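Local coordinates for 5,10-methylenetetrahydrofolate dehydrogenase (Bombyx mori, PDB 5ZF1), which probably catalyses the NADP+-dependent oxidation of 5,10-methylenetetrahydrofolate to 5,10-methenyltetrahydrofolate in one-carbon folate metabolism, at residues E13-L18 with T281-M286; T48-K53 with L95-V100. One frame throughout, in Å; residues are numbered along the deposited sequence.

Contact 1. Residues E13-L18 with T281-M286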
ATOM      1  N   GLU B  13     -14.218  -1.277  26.573  1.00 33.67           N
ATOM      2  CA  GLU B  13     -15.150  -0.242  26.123  1.00 32.82           C
ATOM      3  C   GLU B  13     -15.688  -0.558  24.738  1.00 31.21           C
ATOM      4  O   GLU B  13     -16.895  -0.500  24.494  1.00 27.65           O
ATOM      5  CB  GLU B  13     -14.466   1.128  26.100  1.00 43.99           C
ATOM      6  CG  GLU B  13     -14.057   1.695  27.443  1.00 44.67           C
ATOM      7  CD  GLU B  13     -13.413   3.070  27.306  1.00 60.13           C
ATOM      8  OE1 GLU B  13     -13.934   3.901  26.528  1.00 61.02           O
ATOM      9  OE2 GLU B  13     -12.382   3.314  27.967  1.00 66.84           O
ATOM     10  N   ILE B  14     -14.788  -0.903  23.815  1.00 26.96           N
ATOM     11  CA  ILE B  14     -15.171  -1.223  22.444  1.00 26.32           C
ATOM     12  C   ILE B  14     -16.089  -2.445  22.399  1.00 24.72           C
ATOM     13  O   ILE B  14     -17.095  -2.455  21.677  1.00 30.11           O
ATOM     14  CB  ILE B  14     -13.890  -1.418  21.603  1.00 23.64           C
ATOM     15  CG1 ILE B  14     -13.270  -0.058  21.270  1.00 35.14           C
ATOM     16  CG2 ILE B  14     -14.162  -2.194  20.346  1.00 27.04           C
ATOM     17  CD1 ILE B  14     -11.868  -0.155  20.731  1.00 36.62           C
ATOM     18  N   LYS B  15     -15.757  -3.495  23.159  1.00 27.58           N
ATOM     19  CA  LYS B  15     -16.575  -4.705  23.149  1.00 23.75           C
ATOM     20  C   LYS B  15     -17.967  -4.441  23.712  1.00 29.75           C
ATOM     21  O   LYS B  15     -18.946  -5.026  23.241  1.00 28.41           O
ATOM     22  CB  LYS B  15     -15.876  -5.819  23.921  1.00 27.25           C
ATOM     23  CG  LYS B  15     -14.781  -6.517  23.112  1.00 26.61           C
ATOM     24  CD  LYS B  15     -14.094  -7.623  23.895  1.00 24.95           C
ATOM     25  CE  LYS B  15     -13.220  -7.057  25.010  1.00 27.59           C
ATOM     26  NZ  LYS B  15     -12.330  -8.112  25.570  1.00 33.53           N
ATOM     27  N   LYS B  16     -18.078  -3.539  24.688  1.00 28.04           N
ATOM     28  CA  LYS B  16     -19.398  -3.177  25.204  1.00 29.54           C
ATOM     29  C   LYS B  16     -20.219  -2.444  24.155  1.00 36.00           C
ATOM     30  O   LYS B  16     -21.418  -2.710  24.006  1.00 34.58           O
ATOM     31  CB  LYS B  16     -19.259  -2.325  26.463  1.00 32.86           C
ATOM     32  CG  LYS B  16     -18.666  -3.069  27.648  1.00 40.23           C
ATOM     33  CD  LYS B  16     -18.707  -2.204  28.901  1.00 48.28           C
ATOM     34  CE  LYS B  16     -17.983  -2.865  30.064  1.00 54.92           C
ATOM     35  NZ  LYS B  16     -18.057  -2.026  31.298  1.00 62.66           N
ATOM     36  N   GLU B  17     -19.594  -1.514  23.420  1.00 31.63           N
ATOM     37  CA  GLU B  17     -20.301  -0.828  22.343  1.00 30.75           C
ATOM     38  C   GLU B  17     -20.727  -1.806  21.263  1.00 31.27           C
ATOM     39  O   GLU B  17     -21.864  -1.759  20.787  1.00 33.59           O
ATOM     40  CB  GLU B  17     -19.423   0.272  21.742  1.00 31.73           C
ATOM     41  CG  GLU B  17     -19.136   1.423  22.673  1.00 34.97           C
ATOM     42  CD  GLU B  17     -18.056   2.343  22.135  1.00 44.53           C
ATOM     43  OE1 GLU B  17     -17.691   2.217  20.943  1.00 39.97           O
ATOM     44  OE2 GLU B  17     -17.575   3.195  22.909  1.00 44.57           O
ATOM     45  N   LEU B  18     -19.821  -2.700  20.861  1.00 26.89           N
ATOM     46  CA  LEU B  18     -20.148  -3.672  19.829  1.00 26.67           C
ATOM     47  C   LEU B  18     -21.323  -4.546  20.247  1.00 27.89           C
ATOM     48  O   LEU B  18     -22.196  -4.855  19.429  1.00 27.20           O
ATOM     49  CB  LEU B  18     -18.926  -4.538  19.534  1.00 23.74           C
ATOM     50  CG  LEU B  18     -17.936  -3.942  18.550  1.00 31.34           C
ATOM     51  CD1 LEU B  18     -16.638  -4.716  18.626  1.00 29.82           C
ATOM     52  CD2 LEU B  18     -18.524  -3.996  17.148  1.00 31.82           C
ATOM     53  N   THR B 281      -6.583  -5.981  19.399  1.00 23.96           N
ATOM     54  CA  THR B 281      -6.652  -6.715  18.139  1.00 22.34           C
ATOM     55  C   THR B 281      -7.879  -7.621  18.097  1.00 24.95           C
ATOM     56  O   THR B 281      -8.602  -7.671  17.096  1.00 22.28           O
ATOM     57  CB  THR B 281      -5.366  -7.525  17.946  1.00 23.28           C
ATOM     58  OG1 THR B 281      -4.253  -6.627  17.878  1.00 25.22           O
ATOM     59  CG2 THR B 281      -5.437  -8.368  16.680  1.00 24.40           C
ATOM     60  N   VAL B 282      -8.142  -8.336  19.189  1.00 23.66           N
ATOM     61  CA  VAL B 282      -9.281  -9.247  19.210  1.00 23.35           C
ATOM     62  C   VAL B 282     -10.591  -8.474  19.085  1.00 24.58           C
ATOM     63  O   VAL B 282     -11.501  -8.887  18.355  1.00 22.90           O
ATOM     64  CB  VAL B 282      -9.235 -10.117  20.480  1.00 24.39           C
ATOM     65  CG1 VAL B 282     -10.537 -10.842  20.670  1.00 26.26           C
ATOM     66  CG2 VAL B 282      -8.106 -11.137  20.359  1.00 27.82           C
ATOM     67  N   ALA B 283     -10.695  -7.329  19.775  1.00 20.92           N
ATOM     68  CA  ALA B 283     -11.883  -6.484  19.648  1.00 22.22           C
ATOM     69  C   ALA B 283     -12.058  -6.002  18.216  1.00 25.88           C
ATOM     70  O   ALA B 283     -13.181  -5.940  17.707  1.00 21.09           O
ATOM     71  CB  ALA B 283     -11.793  -5.289  20.597  1.00 25.36           C
ATOM     72  N   MET B 284     -10.956  -5.663  17.543  1.00 22.44           N
ATOM     73  CA  MET B 284     -11.074  -5.241  16.152  1.00 22.70           C
ATOM     74  C   MET B 284     -11.434  -6.391  15.225  1.00 20.19           C
ATOM     75  O   MET B 284     -12.104  -6.164  14.211  1.00 24.35           O
ATOM     76  CB  MET B 284      -9.777  -4.568  15.701  1.00 28.76           C
ATOM     77  CG  MET B 284      -9.539  -3.234  16.354  1.00 26.02           C
ATOM     78  SD  MET B 284     -10.846  -2.060  16.014  1.00 38.57           S
ATOM     79  CE  MET B 284     -11.567  -2.035  17.623  1.00 26.51           C
ATOM     80  N   LEU B 285     -10.993  -7.626  15.525  1.00 20.45           N
ATOM     81  CA  LEU B 285     -11.478  -8.776  14.765  1.00 19.67           C
ATOM     82  C   LEU B 285     -12.993  -8.899  14.880  1.00 22.31           C
ATOM     83  O   LEU B 285     -13.669  -9.274  13.916  1.00 21.23           O
ATOM     84  CB  LEU B 285     -10.830 -10.074  15.254  1.00 23.41           C
ATOM     85  CG  LEU B 285      -9.368 -10.346  14.898  1.00 30.74           C
ATOM     86  CD1 LEU B 285      -8.868 -11.584  15.629  1.00 33.90           C
ATOM     87  CD2 LEU B 285      -9.210 -10.486  13.382  1.00 25.07           C
ATOM     88  N   MET B 286     -13.534  -8.609  16.063  1.00 23.43           N
ATOM     89  CA  MET B 286     -14.985  -8.653  16.241  1.00 21.82           C
ATOM     90  C   MET B 286     -15.663  -7.543  15.453  1.00 20.74           C
ATOM     91  O   MET B 286     -16.709  -7.762  14.819  1.00 23.73           O
ATOM     92  CB  MET B 286     -15.322  -8.556  17.733  1.00 21.47           C
ATOM     93  CG  MET B 286     -14.789  -9.727  18.543  1.00 23.26           C
ATOM     94  SD  MET B 286     -15.265 -11.341  17.891  1.00 28.98           S
ATOM     95  CE  MET B 286     -13.662 -12.109  17.650  1.00 30.49           C
TER
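Ile14 and Met284 meet methyl to methyl, their side chains crossing at about a right angle. The Met284 CE lies 3.6 Å from Ile14 CD1. The same CE is 3.8 Å from Ile14 CG2, so the tip of the methionine sits against both branches of the isoleucine. Met284 leaves its helix pointing away from helix 7-26. Its chain then bends at chi2 (-60°) and again at chi3, which swings the thioether end back to Ile14. Ile14 itself points toward its partner. With CG1 beside the backbone N (chi1 -77°), CG2 is anti to that N, and this methyl also touches Ala283 CB at 3.9 Å. Ala283 points toward the other helix. Lys15 closes on its methyl from the neighbouring position, with CG 4.1 Å from Ala283 CB. The small alanine is consistent with the near approach of the backbones here; the CA atoms of Lys15 and Ala283 are 6.1 Å apart. One turn on, Leu18 crosses Met286 at about a right angle. Leu18 CD1 lies 3.8 Å from the carbonyl O of Ala283 and also touches CB of Met286. The rest of Met286 turns away, and the residue also packs on Ile62.

The short axes run nearly parallel, at 17° and 9.7 Å apart. Helices 7-26 and 277-298 come from the two ends of the chain. In this family two long helices link the domains, here probably 140-151 and 277-298; helix 7-26 packs beside the second. Helix 140-151 borders the contact, and Glu17 is salt-bridged to Arg151 there. Between the two segments the interface is mostly apolar, with one methyl set against a backbone carbonyl. Its cohesion therefore comes from side-chain fit and burial, not from directed polar bonds.

Contact 2. Residues T48-K53 with L95-V100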
ATOM      1  N   THR B  48      -4.460 -20.670  22.735  1.00 51.86           N
ATOM      2  CA  THR B  48      -4.790 -19.548  23.608  1.00 53.26           C
ATOM      3  C   THR B  48      -5.346 -18.379  22.805  1.00 50.79           C
ATOM      4  O   THR B  48      -6.340 -17.757  23.200  1.00 46.96           O
ATOM      5  CB  THR B  48      -3.551 -19.113  24.394  1.00 52.70           C
ATOM      6  OG1 THR B  48      -3.073 -20.209  25.181  1.00 58.38           O
ATOM      7  CG2 THR B  48      -3.874 -17.942  25.313  1.00 55.97           C
ATOM      8  N   TYR B  49      -4.724 -18.078  21.664  1.00 45.30           N
ATOM      9  CA  TYR B  49      -5.164 -16.948  20.854  1.00 46.49           C
ATOM     10  C   TYR B  49      -6.565 -17.176  20.297  1.00 48.82           C
ATOM     11  O   TYR B  49      -7.383 -16.250  20.263  1.00 45.96           O
ATOM     12  CB  TYR B  49      -4.161 -16.698  19.725  1.00 54.84           C
ATOM     13  CG  TYR B  49      -2.832 -16.141  20.204  1.00 57.65           C
ATOM     14  CD1 TYR B  49      -2.680 -15.676  21.507  1.00 55.60           C
ATOM     15  CD2 TYR B  49      -1.727 -16.093  19.360  1.00 57.36           C
ATOM     16  CE1 TYR B  49      -1.472 -15.169  21.954  1.00 57.42           C
ATOM     17  CE2 TYR B  49      -0.512 -15.588  19.798  1.00 61.01           C
ATOM     18  CZ  TYR B  49      -0.391 -15.126  21.097  1.00 68.60           C
ATOM     19  OH  TYR B  49       0.811 -14.623  21.544  1.00 66.31           O
ATOM     20  N   VAL B  50      -6.865 -18.401  19.865  1.00 45.21           N
ATOM     21  CA  VAL B  50      -8.191 -18.674  19.318  1.00 54.74           C
ATOM     22  C   VAL B  50      -9.246 -18.675  20.422  1.00 45.88           C
ATOM     23  O   VAL B  50     -10.372 -18.197  20.218  1.00 39.25           O
ATOM     24  CB  VAL B  50      -8.174 -19.991  18.520  1.00 49.47           C
ATOM     25  CG1 VAL B  50      -9.562 -20.621  18.468  1.00 50.68           C
ATOM     26  CG2 VAL B  50      -7.674 -19.721  17.124  1.00 47.33           C
ATOM     27  N   ARG B  51      -8.899 -19.171  21.614  1.00 47.22           N
ATOM     28  CA  ARG B  51      -9.855 -19.131  22.713  1.00 46.17           C
ATOM     29  C   ARG B  51     -10.205 -17.690  23.078  1.00 45.07           C
ATOM     30  O   ARG B  51     -11.361 -17.382  23.385  1.00 37.34           O
ATOM     31  CB  ARG B  51      -9.300 -19.874  23.922  1.00 49.60           C
ATOM     32  CG  ARG B  51     -10.186 -19.767  25.159  1.00 62.31           C
ATOM     33  CD  ARG B  51      -9.620 -20.525  26.356  1.00 66.23           C
ATOM     34  NE  ARG B  51      -8.485 -21.367  25.991  1.00 68.75           N
ATOM     35  CZ  ARG B  51      -7.236 -21.137  26.378  1.00 63.61           C
ATOM     36  NH1 ARG B  51      -6.962 -20.091  27.147  1.00 61.22           N
ATOM     37  NH2 ARG B  51      -6.263 -21.951  25.999  1.00 61.29           N
ATOM     38  N   ASN B  52      -9.226 -16.779  23.019  1.00 42.53           N
ATOM     39  CA  ASN B  52      -9.502 -15.367  23.288  1.00 44.18           C
ATOM     40  C   ASN B  52     -10.472 -14.784  22.267  1.00 31.61           C
ATOM     41  O   ASN B  52     -11.365 -14.007  22.628  1.00 36.36           O
ATOM     42  CB  ASN B  52      -8.200 -14.563  23.293  1.00 41.51           C
ATOM     43  CG  ASN B  52      -7.232 -15.027  24.358  1.00 50.33           C
ATOM     44  OD1 ASN B  52      -7.574 -15.830  25.221  1.00 55.15           O
ATOM     45  ND2 ASN B  52      -6.008 -14.517  24.299  1.00 43.63           N
ATOM     46  N   LYS B  53     -10.302 -15.129  20.986  1.00 37.20           N
ATOM     47  CA  LYS B  53     -11.234 -14.652  19.967  1.00 34.86           C
ATOM     48  C   LYS B  53     -12.633 -15.197  20.219  1.00 36.55           C
ATOM     49  O   LYS B  53     -13.623 -14.467  20.088  1.00 34.57           O
ATOM     50  CB  LYS B  53     -10.739 -15.032  18.570  1.00 37.86           C
ATOM     51  CG  LYS B  53      -9.337 -14.489  18.241  1.00 38.40           C
ATOM     52  CD  LYS B  53      -8.749 -15.101  16.961  1.00 39.86           C
ATOM     53  CE  LYS B  53      -7.280 -14.721  16.800  1.00 47.68           C
ATOM     54  NZ  LYS B  53      -6.746 -14.978  15.421  1.00 51.70           N
ATOM     55  N   LEU B  95     -11.402 -16.999   9.499  1.00 21.31           N
ATOM     56  CA  LEU B  95     -10.045 -16.708   9.940  1.00 24.67           C
ATOM     57  C   LEU B  95      -9.221 -17.983   9.887  1.00 31.44           C
ATOM     58  O   LEU B  95      -9.716 -19.062  10.217  1.00 30.12           O
ATOM     59  CB  LEU B  95     -10.007 -16.179  11.376  1.00 30.87           C
ATOM     60  CG  LEU B  95     -10.414 -14.769  11.780  1.00 36.71           C
ATOM     61  CD1 LEU B  95     -10.128 -14.590  13.272  1.00 37.73           C
ATOM     62  CD2 LEU B  95      -9.681 -13.712  10.957  1.00 31.67           C
ATOM     63  N   VAL B  96      -7.962 -17.855   9.491  1.00 29.38           N
ATOM     64  CA  VAL B  96      -6.986 -18.931   9.639  1.00 29.13           C
ATOM     65  C   VAL B  96      -5.947 -18.466  10.648  1.00 30.44           C
ATOM     66  O   VAL B  96      -5.306 -17.425  10.459  1.00 32.02           O
ATOM     67  CB  VAL B  96      -6.347 -19.308   8.292  1.00 28.23           C
ATOM     68  CG1 VAL B  96      -5.335 -20.436   8.477  1.00 30.82           C
ATOM     69  CG2 VAL B  96      -7.427 -19.736   7.316  1.00 28.15           C
ATOM     70  N   GLN B  97      -5.799 -19.214  11.740  1.00 34.15           N
ATOM     71  CA  GLN B  97      -4.806 -18.864  12.751  1.00 40.47           C
ATOM     72  C   GLN B  97      -3.406 -18.946  12.150  1.00 53.89           C
ATOM     73  O   GLN B  97      -3.049 -19.942  11.510  1.00 43.05           O
ATOM     74  CB  GLN B  97      -4.925 -19.794  13.960  1.00 44.28           C
ATOM     75  CG  GLN B  97      -3.949 -19.501  15.092  1.00 53.79           C
ATOM     76  CD  GLN B  97      -4.173 -18.138  15.712  1.00 51.12           C
ATOM     77  OE1 GLN B  97      -5.297 -17.782  16.057  1.00 49.91           O
ATOM     78  NE2 GLN B  97      -3.100 -17.373  15.871  1.00 54.15           N
ATOM     79  N   LEU B  98      -2.599 -17.908  12.398  1.00 53.27           N
ATOM     80  CA  LEU B  98      -1.426 -17.646  11.570  1.00 60.59           C
ATOM     81  C   LEU B  98      -0.097 -18.180  12.101  1.00 68.52           C
ATOM     82  O   LEU B  98       0.922 -17.479  12.031  1.00 75.49           O
ATOM     83  CB  LEU B  98      -1.297 -16.141  11.325  1.00 66.06           C
ATOM     84  CG  LEU B  98      -0.617 -15.850   9.993  1.00 56.58           C
ATOM     85  CD1 LEU B  98      -1.285 -16.696   8.923  1.00 58.69           C
ATOM     86  CD2 LEU B  98      -0.677 -14.374   9.657  1.00 58.57           C
ATOM     87  N   PRO B  99      -0.056 -19.376  12.665  1.00 72.65           N
ATOM     88  CA  PRO B  99       1.131 -20.214  12.467  1.00 64.52           C
ATOM     89  C   PRO B  99       0.763 -21.484  11.717  1.00 55.38           C
ATOM     90  O   PRO B  99       0.357 -22.485  12.318  1.00 60.78           O
ATOM     91  CB  PRO B  99       1.617 -20.496  13.896  1.00 68.15           C
ATOM     92  CG  PRO B  99       0.555 -19.909  14.815  1.00 71.03           C
ATOM     93  CD  PRO B  99      -0.653 -19.655  13.977  1.00 68.56           C
ATOM     94  N   VAL B 100       0.883 -21.439  10.395  1.00 62.84           N
ATOM     95  CA  VAL B 100       0.537 -22.558   9.523  1.00 60.77           C
ATOM     96  C   VAL B 100       1.835 -23.240   9.094  1.00 59.34           C
ATOM     97  O   VAL B 100       2.847 -22.553   8.887  1.00 63.05           O
ATOM     98  CB  VAL B 100      -0.305 -22.067   8.331  1.00 58.45           C
ATOM     99  CG1 VAL B 100      -0.172 -22.972   7.131  1.00 58.72           C
ATOM    100  CG2 VAL B 100      -1.768 -21.942   8.735  1.00 54.88           C
TER
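Gln97 OE1 accepts a hydrogen bond from Lys53 NZ at 3.2 Å. NZ stands above the amide plane, 36° out of it, and is not on a lone pair. Val50 CG2 presses on the same oxygen, also at 3.2 Å. Gln97 CG is anti to the backbone N, and the chain then bends at chi2 (64°). The bend sets OE1 by Lys53 and Val50, and NE2 by Tyr49. NE2 lies at the edge of the Tyr49 ring, in the ring plane and 4.0 Å from CD2. Ring and amide planes are 48° apart.

Tyr49 and Lys53 are one turn apart on helix 44-60, matching the YxxxK motif of this family. It is an active-site motif in relatives, and probably here too. The helix joins parallel strands 34-40 and 63-69 in a beta-alpha-beta unit. Strand 93-96 lies on the other side of strand 34-40, and Gln97 follows just beyond its end. Its backbone still bonds to Ile38.

The Lys53 chain is extended beyond CG. On its way to the amide, its CD passes 4.0 Å from Leu95 CD1, the two side chains meeting tip to tip. Leu95 also packs on Ile119 and Asp120.

The centres of the two contacts are about 16 Å apart. Along the chain the order is 13-18, 48-53, 95-100, 281-286, so contact 2 is nested inside the loop closed by contact 1. Helix 44-60 of contact 2 packs on helix 277-298 of contact 1. Met286 CE lies 3.4 Å from the backbone O of Lys53, and Leu285 CD1 is 3.7 Å from Lys53 CE. The C-terminal helix thus packs on both helix 7-26 and helix 44-60. Contact 2 belongs to the parallel sheet of the catalytic domain (strands 63-69, 34-40 and 93-96). Contact 1 ties helix 7-26 to the last helix of the chain, so the two ends of the chain meet where the two domains join.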